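Local atomic coordinates of D-glycerate 3-kinase (Cryptococcus neoformans var. grubii serotype A, PDB entry 6CKG), a protein that probably phosphorylates D-glycerate at the expense of ATP, as a kinase built on the P-loop nucleotide-binding fold. Residues G26-Q31 with L48-Q53; A80-D85 with A147-Y152; Q123-L128 with D175-E180. All coordinates share one frame; numbering follows the deposited sequence.

Interaction 1 of 3, residues G26-Q31 with L48-Q53; sequences GFVLSQ and LVVGVQ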
loop_
_atom_site.group_PDB
_atom_site.type_symbol
_atom_site.label_atom_id
_atom_site.label_comp_id
_atom_site.label_asym_id
_atom_site.label_seq_id
_atom_site.Cartn_x
_atom_site.Cartn_y
_atom_site.Cartn_z
ATOM N N GLY A 26 -5.391 -18.430 -6.777
ATOM C CA GLY A 26 -4.966 -19.062 -8.018
ATOM C C GLY A 26 -3.787 -18.343 -8.647
ATOM O O GLY A 26 -2.822 -18.975 -9.094
ATOM N N PHE A 27 -3.840 -17.012 -8.657
ATOM C CA PHE A 27 -2.767 -16.172 -9.202
ATOM C C PHE A 27 -1.478 -16.292 -8.384
ATOM O O PHE A 27 -0.382 -16.424 -8.947
ATOM C CB PHE A 27 -3.254 -14.725 -9.239
ATOM C CG PHE A 27 -2.201 -13.710 -9.651
ATOM C CD1 PHE A 27 -1.883 -13.527 -10.992
ATOM C CD2 PHE A 27 -1.561 -12.925 -8.703
ATOM C CE1 PHE A 27 -0.932 -12.586 -11.380
ATOM C CE2 PHE A 27 -0.603 -11.971 -9.090
ATOM C CZ PHE A 27 -0.294 -11.812 -10.427
ATOM N N VAL A 28 -1.579 -16.232 -7.052
ATOM C CA VAL A 28 -0.395 -16.429 -6.211
ATOM C C VAL A 28 0.228 -17.802 -6.456
ATOM O O VAL A 28 1.452 -17.935 -6.576
ATOM C CB VAL A 28 -0.741 -16.215 -4.727
ATOM C CG1 VAL A 28 0.387 -16.683 -3.855
ATOM C CG2 VAL A 28 -1.023 -14.709 -4.471
ATOM N N LEU A 29 -0.598 -18.851 -6.522
ATOM C CA LEU A 29 -0.060 -20.196 -6.719
ATOM C C LEU A 29 0.638 -20.327 -8.071
ATOM O O LEU A 29 1.698 -20.961 -8.175
ATOM C CB LEU A 29 -1.176 -21.238 -6.598
ATOM C CG LEU A 29 -1.727 -21.452 -5.192
ATOM C CD1 LEU A 29 -3.091 -22.123 -5.245
ATOM C CD2 LEU A 29 -0.747 -22.289 -4.405
ATOM N N SER A 30 0.053 -19.744 -9.124
ATOM C CA SER A 30 0.672 -19.806 -10.444
ATOM C C SER A 30 1.955 -18.982 -10.490
ATOM O O SER A 30 2.963 -19.413 -11.064
ATOM C CB SER A 30 -0.335 -19.332 -11.503
ATOM O OG SER A 30 0.305 -18.706 -12.596
ATOM N N GLN A 31 1.938 -17.797 -9.875
ATOM C CA GLN A 31 3.141 -16.965 -9.823
ATOM C C GLN A 31 4.236 -17.634 -8.995
ATOM O O GLN A 31 5.424 -17.537 -9.328
ATOM C CB GLN A 31 2.799 -15.595 -9.242
ATOM C CG GLN A 31 1.982 -14.691 -10.187
ATOM C CD GLN A 31 2.757 -14.293 -11.415
ATOM O OE1 GLN A 31 3.970 -14.084 -11.348
ATOM N NE2 GLN A 31 2.064 -14.195 -12.560
ATOM N N LEU A 48 8.268 -15.585 -2.829
ATOM C CA LEU A 48 7.627 -14.743 -3.828
ATOM C C LEU A 48 7.080 -13.507 -3.136
ATOM O O LEU A 48 6.316 -13.629 -2.178
ATOM C CB LEU A 48 6.493 -15.508 -4.512
ATOM C CG LEU A 48 5.633 -14.730 -5.510
ATOM C CD1 LEU A 48 6.415 -14.513 -6.818
ATOM C CD2 LEU A 48 4.311 -15.483 -5.779
ATOM N N VAL A 49 7.460 -12.318 -3.603
ATOM C CA VAL A 49 6.938 -11.072 -3.040
ATOM C C VAL A 49 5.750 -10.627 -3.889
ATOM O O VAL A 49 5.907 -10.264 -5.059
ATOM C CB VAL A 49 7.998 -9.962 -2.981
ATOM C CG1 VAL A 49 7.388 -8.712 -2.344
ATOM C CG2 VAL A 49 9.227 -10.411 -2.202
ATOM N N VAL A 50 4.570 -10.622 -3.284
ATOM C CA VAL A 50 3.344 -10.175 -3.930
ATOM C C VAL A 50 3.032 -8.777 -3.408
ATOM O O VAL A 50 2.662 -8.619 -2.243
ATOM C CB VAL A 50 2.181 -11.136 -3.641
ATOM C CG1 VAL A 50 0.935 -10.711 -4.390
ATOM C CG2 VAL A 50 2.562 -12.591 -3.975
ATOM N N GLY A 51 3.164 -7.757 -4.261
ATOM C CA GLY A 51 2.653 -6.433 -3.915
ATOM C C GLY A 51 1.135 -6.380 -4.048
ATOM O O GLY A 51 0.544 -6.990 -4.935
ATOM N N VAL A 52 0.500 -5.629 -3.154
ATOM C CA VAL A 52 -0.954 -5.482 -3.161
ATOM C C VAL A 52 -1.288 -4.014 -2.954
ATOM O O VAL A 52 -0.774 -3.382 -2.023
ATOM C CB VAL A 52 -1.634 -6.342 -2.074
ATOM C CG1 VAL A 52 -3.148 -6.086 -2.064
ATOM C CG2 VAL A 52 -1.335 -7.827 -2.288
ATOM N N GLN A 53 -2.123 -3.454 -3.829
ATOM C CA GLN A 53 -2.567 -2.074 -3.649
ATOM C C GLN A 53 -4.067 -1.998 -3.882
ATOM O O GLN A 53 -4.616 -2.680 -4.754
ATOM C CB GLN A 53 -1.811 -1.096 -4.567
ATOM C CG GLN A 53 -2.158 0.425 -4.350
ATOM C CD GLN A 53 -3.429 0.870 -5.067
ATOM O OE1 GLN A 53 -3.821 0.290 -6.078
ATOM N NE2 GLN A 53 -4.082 1.897 -4.539
#
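Leu48 reaches from strand 48-53, an inner strand of the main sheet, to helix 19-38, where it meets the last turn of 26-31. From CB, which leaves the strand toward the helix, the chain runs to CG anti to the backbone N (chi1 175°), and this extension carries both methyls out to the helix backbone. CB and CG form the stem and the two methyls do the touching. CD1 comes near the carbonyl oxygen of Gln31, 4.1 Å from Leu48 CD1 to Gln31 O. Leu48 CD2 enters between two residues one turn apart, lying 3.8 Å from Gln31 CB and equally far from Val28 O. The leucine tip therefore rests on the helix surface itself as much as on side chains. Segments 26-31 and 48-53 run roughly antiparallel, 145° between their directions, with their axes 9.9 Å apart at closest approach. Strand 48-53 leads directly into a GxxxxGKS sequence, the P-loop signature, so helix 19-38 packs against the strand that precedes the phosphate-binding loop of this kinase fold. One step along the same face of the strand, Val50 CG2 meets Val28 CG2 at 4.2 Å, the two valines crossing obliquely. Val28 also touches Val176 of the neighbouring strand and Leu71 of helix 63-75. Gln31 contributes aliphatic carbon rather than its amide to this contact: CB takes the Leu48 methyl, while Gln31 CG lies 3.6 Å above one face of the Phe27 ring, offset toward its rim. A bend at chi2 (-66°) turns the amide away from the valines, and its OE1 accepts a hydrogen bond from Arg34 NH2, which satisfies this buried oxygen.

Interaction 2 of 3, residues A80-D85 with A147-Y152; sequences ATMSLD and AQLPIY. With EDO (1,2-ethanediol), chain C.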
loop_
_atom_site.group_PDB
_atom_site.type_symbol
_atom_site.label_atom_id
_atom_site.label_comp_id
_atom_site.label_asym_id
_atom_site.label_seq_id
_atom_site.Cartn_x
_atom_site.Cartn_y
_atom_site.Cartn_z
ATOM N N ALA A 80 4.179 -14.552 5.146
ATOM C CA ALA A 80 4.488 -13.411 5.995
ATOM C C ALA A 80 3.855 -12.207 5.328
ATOM O O ALA A 80 3.796 -12.150 4.096
ATOM C CB ALA A 80 5.999 -13.191 6.164
ATOM N N THR A 81 3.358 -11.263 6.126
ATOM C CA THR A 81 2.711 -10.073 5.583
ATOM C C THR A 81 3.402 -8.810 6.079
ATOM O O THR A 81 3.682 -8.681 7.279
ATOM C CB THR A 81 1.232 -10.023 5.959
ATOM O OG1 THR A 81 0.553 -11.135 5.377
ATOM C CG2 THR A 81 0.597 -8.719 5.429
ATOM N N MET A 82 3.677 -7.887 5.151
ATOM C CA MET A 82 4.098 -6.523 5.457
ATOM C C MET A 82 2.995 -5.563 5.029
ATOM O O MET A 82 2.591 -5.557 3.858
ATOM C CB MET A 82 5.403 -6.160 4.737
ATOM C CG MET A 82 6.640 -6.665 5.426
ATOM S SD MET A 82 8.144 -6.404 4.475
ATOM C CE MET A 82 8.110 -4.613 4.235
ATOM N N SER A 83 2.510 -4.756 5.968
ATOM C CA SER A 83 1.542 -3.708 5.682
ATOM C C SER A 83 2.243 -2.356 5.759
ATOM O O SER A 83 2.920 -2.065 6.747
ATOM C CB SER A 83 0.380 -3.758 6.671
ATOM O OG SER A 83 -0.198 -5.038 6.673
ATOM N N LEU A 84 2.073 -1.536 4.723
ATOM C CA LEU A 84 2.790 -0.262 4.649
ATOM C C LEU A 84 2.581 0.603 5.895
ATOM O O LEU A 84 3.522 1.242 6.379
ATOM C CB LEU A 84 2.354 0.498 3.399
ATOM C CG LEU A 84 3.060 1.829 3.145
ATOM C CD1 LEU A 84 4.524 1.552 2.864
ATOM C CD2 LEU A 84 2.395 2.523 1.951
ATOM N N ASP A 85 1.360 0.631 6.434
ATOM C CA ASP A 85 1.076 1.495 7.578
ATOM C C ASP A 85 1.862 1.090 8.822
ATOM O O ASP A 85 2.082 1.921 9.705
ATOM C CB ASP A 85 -0.409 1.470 7.914
ATOM C CG ASP A 85 -1.270 2.066 6.833
ATOM O OD1 ASP A 85 -0.773 2.317 5.706
ATOM O OD2 ASP A 85 -2.463 2.273 7.127
ATOM N N ALA A 147 12.775 -13.239 11.215
ATOM C CA ALA A 147 12.695 -11.800 11.036
ATOM C C ALA A 147 11.701 -11.240 12.042
ATOM O O ALA A 147 10.867 -11.964 12.591
ATOM C CB ALA A 147 12.286 -11.429 9.611
ATOM N N GLN A 148 11.829 -9.944 12.310
ATOM C CA GLN A 148 10.941 -9.227 13.214
ATOM C C GLN A 148 10.326 -8.061 12.454
ATOM O O GLN A 148 11.047 -7.283 11.822
ATOM C CB GLN A 148 11.688 -8.721 14.457
ATOM C CG GLN A 148 12.213 -9.812 15.402
ATOM C CD GLN A 148 13.490 -10.477 14.905
ATOM O OE1 GLN A 148 14.333 -9.840 14.270
ATOM N NE2 GLN A 148 13.630 -11.770 15.187
ATOM N N LEU A 149 9.003 -7.951 12.505
ATOM C CA LEU A 149 8.353 -6.873 11.779
ATOM C C LEU A 149 7.696 -5.877 12.728
ATOM O O LEU A 149 7.196 -6.257 13.792
ATOM C CB LEU A 149 7.300 -7.427 10.812
ATOM C CG LEU A 149 7.848 -8.465 9.827
ATOM C CD1 LEU A 149 6.750 -9.016 8.944
ATOM C CD2 LEU A 149 8.964 -7.875 8.976
ATOM N N PRO A 150 7.675 -4.594 12.372
ATOM C CA PRO A 150 7.135 -3.583 13.284
ATOM C C PRO A 150 5.614 -3.587 13.282
ATOM O O PRO A 150 4.962 -4.098 12.371
ATOM C CB PRO A 150 7.674 -2.263 12.714
ATOM C CG PRO A 150 7.768 -2.527 11.236
ATOM C CD PRO A 150 8.223 -3.994 11.143
ATOM N N ILE A 151 5.065 -3.021 14.350
ATOM C CA ILE A 151 3.637 -2.783 14.502
ATOM C C ILE A 151 3.456 -1.310 14.816
ATOM O O ILE A 151 4.158 -0.769 15.677
ATOM C CB ILE A 151 3.034 -3.651 15.622
ATOM C CG1 ILE A 151 3.114 -5.133 15.246
ATOM C CG2 ILE A 151 1.597 -3.231 15.917
ATOM C CD1 ILE A 151 2.705 -6.087 16.374
ATOM N N TYR A 152 2.518 -0.662 14.139
ATOM C CA TYR A 152 2.245 0.758 14.346
ATOM C C TYR A 152 0.895 0.916 15.041
ATOM O O TYR A 152 -0.116 0.367 14.583
ATOM C CB TYR A 152 2.282 1.511 13.011
ATOM C CG TYR A 152 2.201 3.031 13.125
ATOM C CD1 TYR A 152 3.357 3.807 13.307
ATOM C CD2 TYR A 152 0.982 3.679 13.039
ATOM C CE1 TYR A 152 3.293 5.200 13.397
ATOM C CE2 TYR A 152 0.903 5.075 13.108
ATOM C CZ TYR A 152 2.062 5.822 13.295
ATOM O OH TYR A 152 1.983 7.186 13.362
HETATM C C1 EDO C . 3.553 -6.558 10.830
HETATM O O1 EDO C . 2.864 -5.614 11.676
HETATM C C2 EDO C . 4.054 -5.838 9.582
HETATM O O2 EDO C . 2.927 -5.321 8.861
#
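Leu149, on the two-stranded antiparallel sheet formed by 146-153 and 162-171, leans on Thr81 and Met82 of strand 79-83, an edge strand of the main P-loop-kinase sheet. The touching parts run 30° apart, yet no backbone hydrogen bond joins them: strand 79-83 pairs by its other edge with strand 176-180. The apolar contact is slight. Leu149 CD1 approaches Met82 CG at 4.2 Å, and helix 118-129 covers the methionine through Leu121 and Leu128. Carbon-to-carbonyl contacts are closer. Leu149 CD1 lies 3.5 Å from Thr81 O, and at the far end of the pair Tyr152 CB lies 3.3 Å from Asp85 O, with the ring meeting that oxygen obliquely. With chi1 at -172°, the Tyr152 ring swings away from its backbone N and leads on past Asp85, to pack edge-to-face with Tyr88. Polar groups are satisfied from beside the contact: Tyr152 N donates to Asp86 OD1, and Asp85 OD2 forms a salt bridge with Lys154, which follows closely on strand 146-153. Hydrogen bonding between the two strands runs through a small molecule, a 1,2-ethanediol that probably came from the crystallisation liquor. It sits where the backbones are too far apart to pair, with both its carbons against Leu149 CB and with Asp86 OD2 as a further partner. Ser83 N donates to ethanediol O2 at 3.0 Å with an N-H...O angle of 164°, and ethanediol O1 donates to Pro150 O at 2.7 Å.

Interaction 3 of 3, residues Q123-L128 with D175-E180; sequences QCLAKL and DVVIFE. With EDO (1,2-ethanediol), chain D.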
loop_
_atom_site.group_PDB
_atom_site.type_symbol
_atom_site.label_atom_id
_atom_site.label_comp_id
_atom_site.label_asym_id
_atom_site.label_seq_id
_atom_site.Cartn_x
_atom_site.Cartn_y
_atom_site.Cartn_z
ATOM N N GLN A 123 15.092 -2.790 5.102
ATOM C CA GLN A 123 15.697 -3.812 5.952
ATOM C C GLN A 123 14.768 -5.014 6.112
ATOM O O GLN A 123 15.204 -6.166 6.015
ATOM C CB GLN A 123 16.074 -3.223 7.327
ATOM C CG GLN A 123 16.702 -4.240 8.294
ATOM C CD GLN A 123 16.980 -3.678 9.701
ATOM O OE1 GLN A 123 16.205 -2.887 10.240
ATOM N NE2 GLN A 123 18.097 -4.097 10.291
ATOM N N CYS A 124 13.479 -4.768 6.363
ATOM C CA CYS A 124 12.574 -5.886 6.619
ATOM C C CYS A 124 12.319 -6.695 5.358
ATOM O O CYS A 124 12.291 -7.928 5.400
ATOM C CB CYS A 124 11.260 -5.377 7.206
ATOM S SG CYS A 124 11.490 -4.886 8.963
ATOM N N LEU A 125 12.152 -6.027 4.218
ATOM C CA LEU A 125 11.904 -6.774 2.992
ATOM C C LEU A 125 13.133 -7.577 2.587
ATOM O O LEU A 125 13.010 -8.724 2.151
ATOM C CB LEU A 125 11.461 -5.822 1.879
ATOM C CG LEU A 125 10.798 -6.477 0.658
ATOM C CD1 LEU A 125 9.969 -7.710 1.047
ATOM C CD2 LEU A 125 9.913 -5.453 -0.024
ATOM N N ALA A 126 14.329 -7.010 2.748
ATOM C CA ALA A 126 15.531 -7.787 2.453
ATOM C C ALA A 126 15.674 -8.966 3.410
ATOM O O ALA A 126 16.077 -10.065 3.002
ATOM C CB ALA A 126 16.769 -6.894 2.504
ATOM N N LYS A 127 15.326 -8.765 4.681
ATOM C CA LYS A 127 15.370 -9.864 5.643
ATOM C C LYS A 127 14.418 -10.982 5.237
ATOM O O LYS A 127 14.787 -12.161 5.252
ATOM C CB LYS A 127 15.034 -9.346 7.043
ATOM C CG LYS A 127 15.371 -10.323 8.183
ATOM C CD LYS A 127 16.872 -10.508 8.337
ATOM C CE LYS A 127 17.226 -11.322 9.579
ATOM N NZ LYS A 127 17.007 -10.544 10.830
ATOM N N LEU A 128 13.172 -10.635 4.896
ATOM C CA LEU A 128 12.229 -11.667 4.471
ATOM C C LEU A 128 12.718 -12.374 3.215
ATOM O O LEU A 128 12.570 -13.596 3.085
ATOM C CB LEU A 128 10.841 -11.070 4.243
ATOM C CG LEU A 128 10.113 -10.591 5.503
ATOM C CD1 LEU A 128 8.874 -9.733 5.169
ATOM C CD2 LEU A 128 9.734 -11.760 6.399
ATOM N N ASP A 175 7.053 -19.162 1.853
ATOM C CA ASP A 175 6.754 -19.287 0.425
ATOM C C ASP A 175 6.442 -17.942 -0.212
ATOM O O ASP A 175 6.848 -17.679 -1.355
ATOM C CB ASP A 175 5.564 -20.224 0.211
ATOM C CG ASP A 175 5.835 -21.637 0.701
ATOM O OD1 ASP A 175 6.624 -22.358 0.058
ATOM O OD2 ASP A 175 5.254 -22.019 1.730
ATOM N N VAL A 176 5.679 -17.100 0.485
ATOM C CA VAL A 176 5.077 -15.910 -0.112
ATOM C C VAL A 176 5.115 -14.788 0.908
ATOM O O VAL A 176 4.766 -14.994 2.073
ATOM C CB VAL A 176 3.623 -16.175 -0.553
ATOM C CG1 VAL A 176 2.947 -14.880 -1.032
ATOM C CG2 VAL A 176 3.575 -17.257 -1.634
ATOM N N VAL A 177 5.541 -13.605 0.474
ATOM C CA VAL A 177 5.415 -12.375 1.246
ATOM C C VAL A 177 4.340 -11.527 0.586
ATOM O O VAL A 177 4.421 -11.231 -0.612
ATOM C CB VAL A 177 6.750 -11.615 1.331
ATOM C CG1 VAL A 177 6.552 -10.199 1.940
ATOM C CG2 VAL A 177 7.756 -12.415 2.171
ATOM N N ILE A 178 3.308 -11.181 1.353
ATOM C CA ILE A 178 2.319 -10.200 0.926
ATOM C C ILE A 178 2.776 -8.838 1.445
ATOM O O ILE A 178 2.936 -8.648 2.660
ATOM C CB ILE A 178 0.918 -10.553 1.450
ATOM C CG1 ILE A 178 0.519 -11.976 1.053
ATOM C CG2 ILE A 178 -0.124 -9.539 0.946
ATOM C CD1 ILE A 178 0.395 -12.181 -0.420
ATOM N N PHE A 179 3.009 -7.894 0.535
ATOM C CA PHE A 179 3.435 -6.534 0.897
ATOM C C PHE A 179 2.383 -5.563 0.368
ATOM O O PHE A 179 2.345 -5.271 -0.832
ATOM C CB PHE A 179 4.825 -6.229 0.339
ATOM C CG PHE A 179 5.297 -4.784 0.578
ATOM C CD1 PHE A 179 4.842 -4.049 1.666
ATOM C CD2 PHE A 179 6.184 -4.179 -0.306
ATOM C CE1 PHE A 179 5.269 -2.719 1.873
ATOM C CE2 PHE A 179 6.622 -2.865 -0.105
ATOM C CZ PHE A 179 6.163 -2.143 1.001
ATOM N N GLU A 180 1.512 -5.082 1.253
ATOM C CA GLU A 180 0.319 -4.354 0.852
ATOM C C GLU A 180 0.349 -2.917 1.355
ATOM O O GLU A 180 1.024 -2.586 2.335
ATOM C CB GLU A 180 -0.939 -5.038 1.377
ATOM C CG GLU A 180 -0.937 -5.229 2.865
ATOM C CD GLU A 180 -2.144 -4.606 3.514
ATOM O OE1 GLU A 180 -2.716 -3.666 2.916
ATOM O OE2 GLU A 180 -2.516 -5.054 4.619
HETATM C C1 EDO D . -6.851 -3.641 -0.207
HETATM O O1 EDO D . -7.641 -2.451 -0.298
HETATM C C2 EDO D . -5.788 -3.497 0.878
HETATM O O2 EDO D . -4.559 -3.022 0.314
#
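Leu128 and Val177 form the close half of the contact between helix 118-129 and strand 176-180, which lies between 79-83 and 48-53 in the main sheet. Leu128 CB lies 4.0 Å from Val177 CG2, and Leu128 CD1 sits against both valine methyls, 4.0 Å from Val177 CG1, the two side chains meeting at a slant. One turn earlier Leu125 reaches the strand from the same side of the helix. Leu125 CD2 approaches Phe179 CD2 at 4.0 Å, obliquely to the ring and with the side chains at about a right angle, while Leu125 CD1 stands 4.3 Å from Val177 CG1. Val177 meets leucines of two successive turns, while across these segments Phe179 meets Leu125. Segment 123-128 runs nearly antiparallel (162°) to strand 176-180, the helix lying over one face of the sheet in the layered alpha/beta manner of P-loop kinases. Leu128 also touches Ala80 and Met82 of strand 79-83, so the helix spans two adjacent strands. Away from this core the contact opens out: Gln123, Ala126 and Lys127 are on the exposed flank of the helix. At the strand's C-terminal end Glu180 points off the other face of the sheet, partly exposed, where Glu180 OE1 accepts a hydrogen bond from O2 of a 1,2-ethanediol at 3.3 Å and OE2 is hydrogen-bonded to Ser83 OG. Between helix and strand themselves there is no hydrogen bond or salt bridge; methyls, one methylene and one ring meet, so the helix is held here by burial of apolar surface and shape, without directional bonds.

Overall arrangement
From the N terminus, interaction 1 closes first: the chain turns back after helix 19-38 and lays strand 48-53 against it, ahead of the P-loop. The chain then passes through helix 63-75 to strand 79-83, where interaction 2 opens. Before it closes at 147-152, helix 118-129 has opened interaction 3, which closes at 175-180; interactions 2 and 3 therefore cross, their centres about 9 Å apart. All three reach the main sheet, whose strands 79-83, 176-180 and 48-53 are successive, parallel neighbours. Strand 176-180 hydrogen-bonds to both others, joining interaction 3 to each. Together they tie a helix to each of two strands and the two-stranded sheet to the edge.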